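Local structure of synaptic vesicle membrane protein VAT-1 homolog-like (Homo sapiens, 4A27) at residues Leu33-Lys38 with Glu106-Ile111; Cys40-Ile45 with Lys323-Arg328; His149-Gly154 with Glu181-Ser186. The protein probably acts as an oxidoreductase of the quinone oxidoreductase branch of the zinc-containing alcohol dehydrogenase family. All coordinates share one frame; numbering follows the deposited sequence.

Interaction 1: residues Leu33-Lys38 with Glu106-Ile111; sequences LKIRVK and EFVYKI. With EDO (1,2-ethanediol), chain D.
L33 and V108 reach toward each other tip to tip, the methyl CD1 of L33 lying 4.0 Å from CG2 of V108. Behind this meeting I35 offers its own end methyl, with CD1 at 4.5 Å from V108 CG2, so one valine branch serves both strand residues. CG of L33 lies between the backbone N and the carbonyl carbon (chi1 49°), which swings the leucine fork in toward V108 although the CB itself does not point there.

The next shell explains the placement. Strands 32-42 and 108-110 are not hydrogen-bonded partners; L33 and I35 pair through their backbones with T103 and V101, while V88 packs on I35 and T103 on V108. All three touching residues are buried, consistent with a contact across the interior of the curled sheet of the GroES-like domain. R294 anchors V108 from helix 290-305 by bonding its carbonyl oxygen.

R36, on the same strand, turns to other work: NE forms a salt bridge with E73, and NH1 gives a weak bond of 3.4 Å to O2 of a 1,2-ethanediol.

No hydrogen bond crosses between the segments, so their attraction is apolar and depends on methyl shape and burial rather than on direction.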
loop_
_atom_site.group_PDB
_atom_site.type_symbol
_atom_site.label_atom_id
_atom_site.label_comp_id
_atom_site.label_asym_id
_atom_site.label_seq_id
_atom_site.Cartn_x
_atom_site.Cartn_y
_atom_site.Cartn_z
ATOM N N LEU A 33 17.032 -5.164 -29.873
ATOM C CA LEU A 33 16.730 -6.005 -31.017
ATOM C C LEU A 33 15.733 -5.323 -31.949
ATOM O O LEU A 33 15.126 -4.308 -31.597
ATOM C CB LEU A 33 16.331 -7.431 -30.611
ATOM C CG LEU A 33 15.280 -7.651 -29.536
ATOM C CD1 LEU A 33 13.931 -7.505 -30.199
ATOM C CD2 LEU A 33 15.418 -9.009 -28.869
ATOM N N LYS A 34 15.658 -5.859 -33.163
ATOM C CA LYS A 34 14.828 -5.348 -34.226
ATOM C C LYS A 34 13.658 -6.293 -34.386
ATOM O O LYS A 34 13.855 -7.514 -34.512
ATOM C CB LYS A 34 15.645 -5.309 -35.518
ATOM C CG LYS A 34 14.932 -4.716 -36.726
ATOM C CD LYS A 34 15.823 -4.884 -37.982
ATOM C CE LYS A 34 15.168 -4.407 -39.277
ATOM N NZ LYS A 34 16.120 -4.486 -40.448
ATOM N N ILE A 35 12.450 -5.725 -34.399
ATOM C CA ILE A 35 11.202 -6.493 -34.433
ATOM C C ILE A 35 10.390 -6.124 -35.656
ATOM O O ILE A 35 10.131 -4.933 -35.927
ATOM C CB ILE A 35 10.284 -6.242 -33.144
ATOM C CG1 ILE A 35 10.957 -6.738 -31.873
ATOM C CG2 ILE A 35 8.939 -6.976 -33.335
ATOM C CD1 ILE A 35 10.248 -6.401 -30.537
ATOM N N ARG A 36 9.985 -7.152 -36.394
ATOM C CA ARG A 36 9.087 -7.018 -37.537
ATOM C C ARG A 36 7.690 -7.080 -36.932
ATOM O O ARG A 36 7.286 -8.132 -36.443
ATOM C CB ARG A 36 9.338 -8.165 -38.531
ATOM C CG ARG A 36 8.309 -8.341 -39.669
ATOM C CD ARG A 36 8.285 -7.193 -40.660
ATOM N NE ARG A 36 9.449 -7.303 -41.550
ATOM C CZ ARG A 36 9.582 -6.694 -42.724
ATOM N NH1 ARG A 36 8.629 -5.900 -43.208
ATOM N NH2 ARG A 36 10.692 -6.886 -43.427
ATOM N N VAL A 37 6.974 -5.957 -36.965
ATOM C CA VAL A 37 5.783 -5.772 -36.162
ATOM C C VAL A 37 4.604 -6.423 -36.826
ATOM O O VAL A 37 4.408 -6.279 -38.029
ATOM C CB VAL A 37 5.484 -4.275 -35.956
ATOM C CG1 VAL A 37 4.103 -4.021 -35.243
ATOM C CG2 VAL A 37 6.623 -3.656 -35.206
ATOM N N LYS A 38 3.837 -7.179 -36.047
ATOM C CA LYS A 38 2.605 -7.789 -36.549
ATOM C C LYS A 38 1.362 -7.082 -35.990
ATOM O O LYS A 38 0.333 -7.014 -36.655
ATOM C CB LYS A 38 2.560 -9.241 -36.164
ATOM C CG LYS A 38 3.666 -10.074 -36.784
ATOM C CD LYS A 38 3.331 -10.387 -38.227
ATOM C CE LYS A 38 4.356 -11.287 -38.893
ATOM N NZ LYS A 38 3.676 -11.949 -40.061
ATOM N N GLU A 106 15.667 -5.366 -22.564
ATOM C CA GLU A 106 15.016 -5.509 -21.271
ATOM C C GLU A 106 13.506 -5.308 -21.366
ATOM O O GLU A 106 12.802 -5.726 -20.460
ATOM C CB GLU A 106 15.634 -4.645 -20.150
ATOM C CG GLU A 106 15.649 -3.161 -20.365
ATOM C CD GLU A 106 16.899 -2.674 -21.082
ATOM O OE1 GLU A 106 17.596 -3.504 -21.741
ATOM O OE2 GLU A 106 17.158 -1.448 -21.006
ATOM N N PHE A 107 13.022 -4.720 -22.467
ATOM C CA PHE A 107 11.597 -4.519 -22.671
ATOM C C PHE A 107 10.924 -5.536 -23.593
ATOM O O PHE A 107 9.790 -5.330 -24.042
ATOM C CB PHE A 107 11.353 -3.122 -23.202
ATOM C CG PHE A 107 11.964 -2.067 -22.373
ATOM C CD1 PHE A 107 11.676 -1.975 -21.008
ATOM C CD2 PHE A 107 12.859 -1.166 -22.942
ATOM C CE1 PHE A 107 12.245 -0.976 -20.230
ATOM C CE2 PHE A 107 13.452 -0.177 -22.183
ATOM C CZ PHE A 107 13.156 -0.071 -20.829
ATOM N N VAL A 108 11.600 -6.644 -23.853
ATOM C CA VAL A 108 11.106 -7.630 -24.797
ATOM C C VAL A 108 10.847 -8.941 -24.100
ATOM O O VAL A 108 11.608 -9.341 -23.224
ATOM C CB VAL A 108 12.122 -7.858 -25.973
ATOM C CG1 VAL A 108 11.543 -8.828 -26.976
ATOM C CG2 VAL A 108 12.461 -6.545 -26.641
ATOM N N TYR A 109 9.790 -9.632 -24.503
ATOM C CA TYR A 109 9.400 -10.863 -23.840
ATOM C C TYR A 109 8.960 -11.848 -24.867
ATOM O O TYR A 109 8.164 -11.536 -25.738
ATOM C CB TYR A 109 8.263 -10.637 -22.827
ATOM C CG TYR A 109 8.434 -9.367 -22.063
ATOM C CD1 TYR A 109 9.178 -9.314 -20.904
ATOM C CD2 TYR A 109 7.857 -8.194 -22.522
ATOM C CE1 TYR A 109 9.341 -8.113 -20.223
ATOM C CE2 TYR A 109 8.025 -7.021 -21.865
ATOM C CZ TYR A 109 8.790 -6.962 -20.736
ATOM O OH TYR A 109 8.918 -5.751 -20.055
ATOM N N LYS A 110 9.499 -13.050 -24.759
ATOM C CA LYS A 110 9.155 -14.135 -25.644
ATOM C C LYS A 110 7.757 -14.561 -25.348
ATOM O O LYS A 110 7.380 -14.661 -24.193
ATOM C CB LYS A 110 10.071 -15.327 -25.376
ATOM C CG LYS A 110 11.513 -15.082 -25.733
ATOM C CD LYS A 110 12.274 -16.387 -25.663
ATOM C CE LYS A 110 13.701 -16.247 -26.132
ATOM N NZ LYS A 110 14.407 -17.558 -26.045
ATOM N N ILE A 111 6.977 -14.826 -26.380
ATOM C CA ILE A 111 5.629 -15.282 -26.163
ATOM C C ILE A 111 5.502 -16.781 -26.442
ATOM O O ILE A 111 6.251 -17.363 -27.217
ATOM C CB ILE A 111 4.557 -14.413 -26.925
ATOM C CG1 ILE A 111 4.736 -14.488 -28.444
ATOM C CG2 ILE A 111 4.620 -12.958 -26.428
ATOM C CD1 ILE A 111 3.698 -13.689 -29.252
HETATM C C1 EDO D . 3.960 -7.918 -43.197
HETATM O O1 EDO D . 4.397 -8.223 -41.856
HETATM C C2 EDO D . 3.933 -6.404 -43.468
HETATM O O2 EDO D . 5.192 -5.808 -43.085
#

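Interaction 2: residues Cys40-Ile45 with Lys323-Arg328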
loop_
_atom_site.group_PDB
_atom_site.type_symbol
_atom_site.label_atom_id
_atom_site.label_comp_id
_atom_site.label_asym_id
_atom_site.label_seq_id
_atom_site.Cartn_x
_atom_site.Cartn_y
_atom_site.Cartn_z
ATOM N N CYS A 40 -0.027 -3.951 -32.843
ATOM C CA CYS A 40 0.211 -2.914 -31.886
ATOM C C CYS A 40 -1.032 -2.691 -31.021
ATOM O O CYS A 40 -2.196 -2.643 -31.509
ATOM C CB CYS A 40 0.488 -1.555 -32.607
ATOM S SG CYS A 40 1.440 -1.613 -34.168
ATOM N N GLY A 41 -0.763 -2.397 -29.765
ATOM C CA GLY A 41 -1.802 -2.047 -28.801
ATOM C C GLY A 41 -2.228 -0.597 -28.916
ATOM O O GLY A 41 -1.405 0.294 -29.183
ATOM N N LEU A 42 -3.522 -0.364 -28.825
ATOM C CA LEU A 42 -4.055 1.012 -28.685
ATOM C C LEU A 42 -4.338 1.263 -27.218
ATOM O O LEU A 42 -5.036 0.463 -26.570
ATOM C CB LEU A 42 -5.322 1.156 -29.494
ATOM C CG LEU A 42 -5.222 2.060 -30.705
ATOM C CD1 LEU A 42 -5.698 1.330 -31.915
ATOM C CD2 LEU A 42 -6.045 3.316 -30.420
ATOM N N ASN A 43 -3.745 2.327 -26.677
ATOM C CA ASN A 43 -3.957 2.673 -25.300
ATOM C C ASN A 43 -4.471 4.094 -25.170
ATOM O O ASN A 43 -4.205 4.956 -26.008
ATOM C CB ASN A 43 -2.649 2.483 -24.506
ATOM C CG ASN A 43 -2.178 1.035 -24.492
ATOM O OD1 ASN A 43 -2.680 0.237 -23.708
ATOM N ND2 ASN A 43 -1.215 0.679 -25.380
ATOM N N PHE A 44 -5.169 4.356 -24.077
ATOM C CA PHE A 44 -5.704 5.678 -23.832
ATOM C C PHE A 44 -4.638 6.775 -23.885
ATOM O O PHE A 44 -4.901 7.863 -24.384
ATOM C CB PHE A 44 -6.403 5.743 -22.480
ATOM C CG PHE A 44 -7.330 6.904 -22.363
ATOM C CD1 PHE A 44 -8.615 6.835 -22.910
ATOM C CD2 PHE A 44 -6.915 8.087 -21.737
ATOM C CE1 PHE A 44 -9.488 7.927 -22.823
ATOM C CE2 PHE A 44 -7.783 9.186 -21.636
ATOM C CZ PHE A 44 -9.075 9.107 -22.181
ATOM N N ILE A 45 -3.452 6.498 -23.352
ATOM C CA ILE A 45 -2.347 7.440 -23.431
ATOM C C ILE A 45 -2.058 7.912 -24.886
ATOM O O ILE A 45 -1.690 9.093 -25.113
ATOM C CB ILE A 45 -1.079 6.850 -22.745
ATOM C CG1 ILE A 45 0.000 7.933 -22.570
ATOM C CG2 ILE A 45 -0.516 5.679 -23.557
ATOM C CD1 ILE A 45 -0.344 8.996 -21.562
ATOM N N LYS A 323 -7.583 6.415 -36.838
ATOM C CA LYS A 323 -8.489 7.497 -36.423
ATOM C C LYS A 323 -9.782 6.913 -35.892
ATOM O O LYS A 323 -10.265 7.282 -34.820
ATOM C CB LYS A 323 -8.795 8.446 -37.599
ATOM C CG LYS A 323 -7.628 9.332 -38.041
ATOM C CD LYS A 323 -8.042 10.327 -39.164
ATOM N N GLU A 324 -10.359 5.980 -36.635
ATOM C CA GLU A 324 -11.635 5.377 -36.211
ATOM C C GLU A 324 -11.495 4.559 -34.904
ATOM O O GLU A 324 -12.395 4.564 -34.069
ATOM C CB GLU A 324 -12.218 4.513 -37.324
ATOM C CG GLU A 324 -13.636 4.041 -37.061
ATOM C CD GLU A 324 -14.262 3.207 -38.204
ATOM O OE1 GLU A 324 -13.729 3.181 -39.358
ATOM O OE2 GLU A 324 -15.305 2.570 -37.912
ATOM N N ALA A 325 -10.366 3.882 -34.721
ATOM C CA ALA A 325 -10.156 3.153 -33.487
ATOM C C ALA A 325 -10.052 4.119 -32.292
ATOM O O ALA A 325 -10.616 3.858 -31.229
ATOM C CB ALA A 325 -8.929 2.308 -33.590
ATOM N N MET A 326 -9.281 5.193 -32.452
ATOM C CA MET A 326 -9.152 6.203 -31.401
ATOM C C MET A 326 -10.472 6.801 -31.014
ATOM O O MET A 326 -10.746 7.023 -29.827
ATOM C CB MET A 326 -8.230 7.328 -31.837
ATOM C CG MET A 326 -6.785 6.978 -31.591
ATOM S SD MET A 326 -5.747 8.403 -31.823
ATOM C CE MET A 326 -4.327 7.953 -30.850
ATOM N N GLN A 327 -11.306 7.036 -32.018
ATOM C CA GLN A 327 -12.629 7.586 -31.785
ATOM C C GLN A 327 -13.411 6.646 -30.925
ATOM O O GLN A 327 -14.087 7.059 -29.977
ATOM C CB GLN A 327 -13.348 7.787 -33.104
ATOM C CG GLN A 327 -14.731 8.383 -32.971
ATOM C CD GLN A 327 -14.673 9.845 -32.482
ATOM O OE1 GLN A 327 -13.994 10.673 -33.089
ATOM N NE2 GLN A 327 -15.357 10.147 -31.363
ATOM N N ARG A 328 -13.315 5.357 -31.222
ATOM C CA ARG A 328 -14.048 4.360 -30.415
ATOM C C ARG A 328 -13.604 4.330 -28.951
ATOM O O ARG A 328 -14.428 4.184 -28.049
ATOM C CB ARG A 328 -13.926 2.995 -31.081
ATOM C CG ARG A 328 -14.701 1.834 -30.404
ATOM C CD ARG A 328 -14.466 0.586 -31.244
ATOM N NE ARG A 328 -14.946 -0.665 -30.640
ATOM C CZ ARG A 328 -16.052 -1.311 -31.016
ATOM N NH1 ARG A 328 -16.854 -0.818 -31.966
ATOM N NH2 ARG A 328 -16.370 -2.453 -30.420
#
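No flat group takes part where L42 meets A325 and M326; the touch is wholly aliphatic, and the aromatic neighbour W317, on strand 313-317, touches A325 from outside the two segments. L42 works as a two-pronged fork. One prong, CD1, comes to 3.8 Å from CB of A325. The other, CD2, approaches CG of M326 at 3.9 Å. The leucine and methionine side chains cross at about a right angle, and L42 meets the CG methylene near the base of M326 rather than its sulfur.

M326 places CG anti to its carbonyl carbon (chi1 -84°) and then runs on extended. Beyond CG the chain continues past this meeting point, and the M326 side chain also touches D46, L47 and R50 of helix 44-51. L42, by contrast, has a chi1 of -111°, far from a staggered value, so the placing of its individual methyls may be less certain. Next to it, N43 is gripped at both ends of its amide, OD1 by K337 and ND2 by E67; it lies between strand 32-42 and helix 44-51.

Helix 322-330 is the connection of a beta-alpha-beta crossover between the parallel strands 313-317 and 337-341. It lies against the sheet, with R328 salt-bridged to D314. L42 is paired through its backbone with L338 and also packs on L340, and so fills the layer between strand 337-341 and the helix, while M326 extends that layer toward helix 44-51.

Interaction 3: residues His149-Gly154 with Glu181-Ser186. With EDO (1,2-ethanediol), chain F.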
loop_
_atom_site.group_PDB
_atom_site.type_symbol
_atom_site.label_atom_id
_atom_site.label_comp_id
_atom_site.label_asym_id
_atom_site.label_seq_id
_atom_site.Cartn_x
_atom_site.Cartn_y
_atom_site.Cartn_z
ATOM N N HIS A 149 -13.524 0.355 -11.670
ATOM C CA HIS A 149 -14.228 1.260 -12.575
ATOM C C HIS A 149 -13.936 0.893 -14.034
ATOM O O HIS A 149 -12.878 0.370 -14.312
ATOM C CB HIS A 149 -13.815 2.704 -12.249
ATOM C CG HIS A 149 -14.507 3.250 -11.039
ATOM N ND1 HIS A 149 -13.858 3.482 -9.849
ATOM C CD2 HIS A 149 -15.806 3.569 -10.831
ATOM C CE1 HIS A 149 -14.719 3.950 -8.965
ATOM N NE2 HIS A 149 -15.910 4.006 -9.534
ATOM N N SER A 150 -14.878 1.126 -14.944
ATOM C CA SER A 150 -14.694 0.786 -16.365
ATOM C C SER A 150 -14.322 -0.694 -16.493
ATOM O O SER A 150 -13.302 -1.063 -17.100
ATOM C CB SER A 150 -13.620 1.683 -17.011
ATOM N N ALA A 151 -15.172 -1.536 -15.916
ATOM C CA ALA A 151 -14.954 -2.982 -15.834
ATOM C C ALA A 151 -14.857 -3.680 -17.197
ATOM O O ALA A 151 -14.352 -4.810 -17.272
ATOM C CB ALA A 151 -16.039 -3.638 -15.036
ATOM N N GLY A 152 -15.359 -3.023 -18.240
ATOM C CA GLY A 152 -15.332 -3.574 -19.592
ATOM C C GLY A 152 -14.066 -3.268 -20.378
ATOM O O GLY A 152 -13.855 -3.841 -21.438
ATOM N N GLY A 153 -13.270 -2.303 -19.914
ATOM C CA GLY A 153 -12.030 -1.946 -20.583
ATOM C C GLY A 153 -10.977 -3.052 -20.468
ATOM O O GLY A 153 -11.168 -4.046 -19.748
ATOM N N GLY A 154 -9.864 -2.825 -21.130
ATOM C CA GLY A 154 -8.719 -3.697 -21.110
ATOM C C GLY A 154 -8.169 -3.955 -19.714
ATOM O O GLY A 154 -8.047 -5.107 -19.311
ATOM N N GLU A 181 -24.533 -7.490 -20.357
ATOM C CA GLU A 181 -24.795 -8.891 -20.737
ATOM C C GLU A 181 -23.493 -9.570 -21.162
ATOM O O GLU A 181 -23.281 -10.745 -20.849
ATOM C CB GLU A 181 -25.880 -9.026 -21.847
ATOM N N ALA A 182 -22.637 -8.833 -21.872
ATOM C CA ALA A 182 -21.359 -9.368 -22.358
ATOM C C ALA A 182 -20.274 -9.527 -21.266
ATOM O O ALA A 182 -19.421 -10.420 -21.366
ATOM C CB ALA A 182 -20.822 -8.508 -23.511
ATOM N N ILE A 183 -20.282 -8.679 -20.241
ATOM C CA ILE A 183 -19.218 -8.754 -19.206
ATOM C C ILE A 183 -19.689 -9.228 -17.826
ATOM O O ILE A 183 -18.883 -9.383 -16.920
ATOM C CB ILE A 183 -18.455 -7.437 -19.083
ATOM C CG1 ILE A 183 -19.319 -6.353 -18.463
ATOM C CG2 ILE A 183 -17.984 -6.985 -20.446
ATOM C CD1 ILE A 183 -18.570 -5.087 -18.187
ATOM N N LYS A 184 -20.987 -9.487 -17.665
ATOM C CA LYS A 184 -21.533 -9.800 -16.346
ATOM C C LYS A 184 -20.850 -11.006 -15.716
ATOM O O LYS A 184 -20.685 -11.036 -14.534
ATOM C CB LYS A 184 -23.068 -10.036 -16.398
ATOM C CG LYS A 184 -23.500 -11.392 -17.017
ATOM C CD LYS A 184 -24.893 -11.357 -17.689
ATOM C CE LYS A 184 -26.037 -11.280 -16.697
ATOM N NZ LYS A 184 -27.363 -11.078 -17.367
ATOM N N ASP A 185 -20.473 -12.017 -16.494
ATOM C CA ASP A 185 -19.826 -13.225 -15.897
ATOM C C ASP A 185 -18.362 -13.008 -15.482
ATOM O O ASP A 185 -17.763 -13.875 -14.859
ATOM C CB ASP A 185 -19.884 -14.450 -16.835
ATOM C CG ASP A 185 -21.316 -14.843 -17.222
ATOM O OD1 ASP A 185 -22.286 -14.417 -16.551
ATOM O OD2 ASP A 185 -21.461 -15.581 -18.219
ATOM N N SER A 186 -17.788 -11.865 -15.824
ATOM C CA SER A 186 -16.400 -11.589 -15.478
ATOM C C SER A 186 -16.233 -10.973 -14.073
ATOM O O SER A 186 -15.135 -10.941 -13.547
ATOM C CB SER A 186 -15.765 -10.688 -16.540
ATOM O OG SER A 186 -16.296 -9.372 -16.520
HETATM C C1 EDO F . -15.323 0.586 -19.661
HETATM O O1 EDO F . -16.414 -0.279 -19.213
HETATM C C2 EDO F . -14.965 0.415 -21.156
HETATM O O2 EDO F . -13.993 1.370 -21.603
#
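I183 packs its end methyl against A151 and G152 in the glycine-rich turn of a Rossmann fold, the turn that joins strand 145-148 to helix 154-163. The tight part is small: CD1 of I183 rests 3.8 Å from N of G152 and is about as close to its CA. The CB of A151 stands a little farther off, 4.3 Å from the same CD1. The I183 chi1 of 70° tucks CG1 into the cleft flanked by N and C, and CD1 then reaches the turn.

The turn itself is type I, closed by G153 N bonding to S150 O, and G153 is the N-cap of helix 154-163. Q157, one turn into that helix, bonds both A151 O and S186 OG, tying the two segments together through a third residue.

Elsewhere the contact is loose. A182, K184 and D185 are exposed and stay clear of the turn. A 1,2-ethanediol, likely a crystallisation additive, lies against the turn, beside S150, G152 and G153, where O1 takes a hydrogen bond of 3.1 Å from G152 N. In relatives with this fold such a turn commonly faces the phosphates of a dinucleotide, consistent with a similar role here.

Behind I183 its carbonyl oxygen receives two bonds from S186, one from N and a shorter one from OG at 2.6 Å, the latter in the carbonyl plane on a lone pair.

Interactions 1 and 2 draw on successive parts of strand 32-42, with centres 21 Å apart, and their segments alternate along the chain: the strand supplies both first partners, and the second partners follow at 106-111 and, much later, 323-328. One strand thereby connects the interior of the GroES-like domain with a crossover helix from near the C-terminus. Interaction 3 belongs to the separate six-stranded parallel sheet, and its segments fall between the two of interaction 2. Its centre is 19 Å from that of interaction 2 and 30 Å from that of interaction 1; interactions 1 and 3 lie on opposite sides of the chain's centre. The chain thus leaves one domain, builds the Rossmann domain and returns.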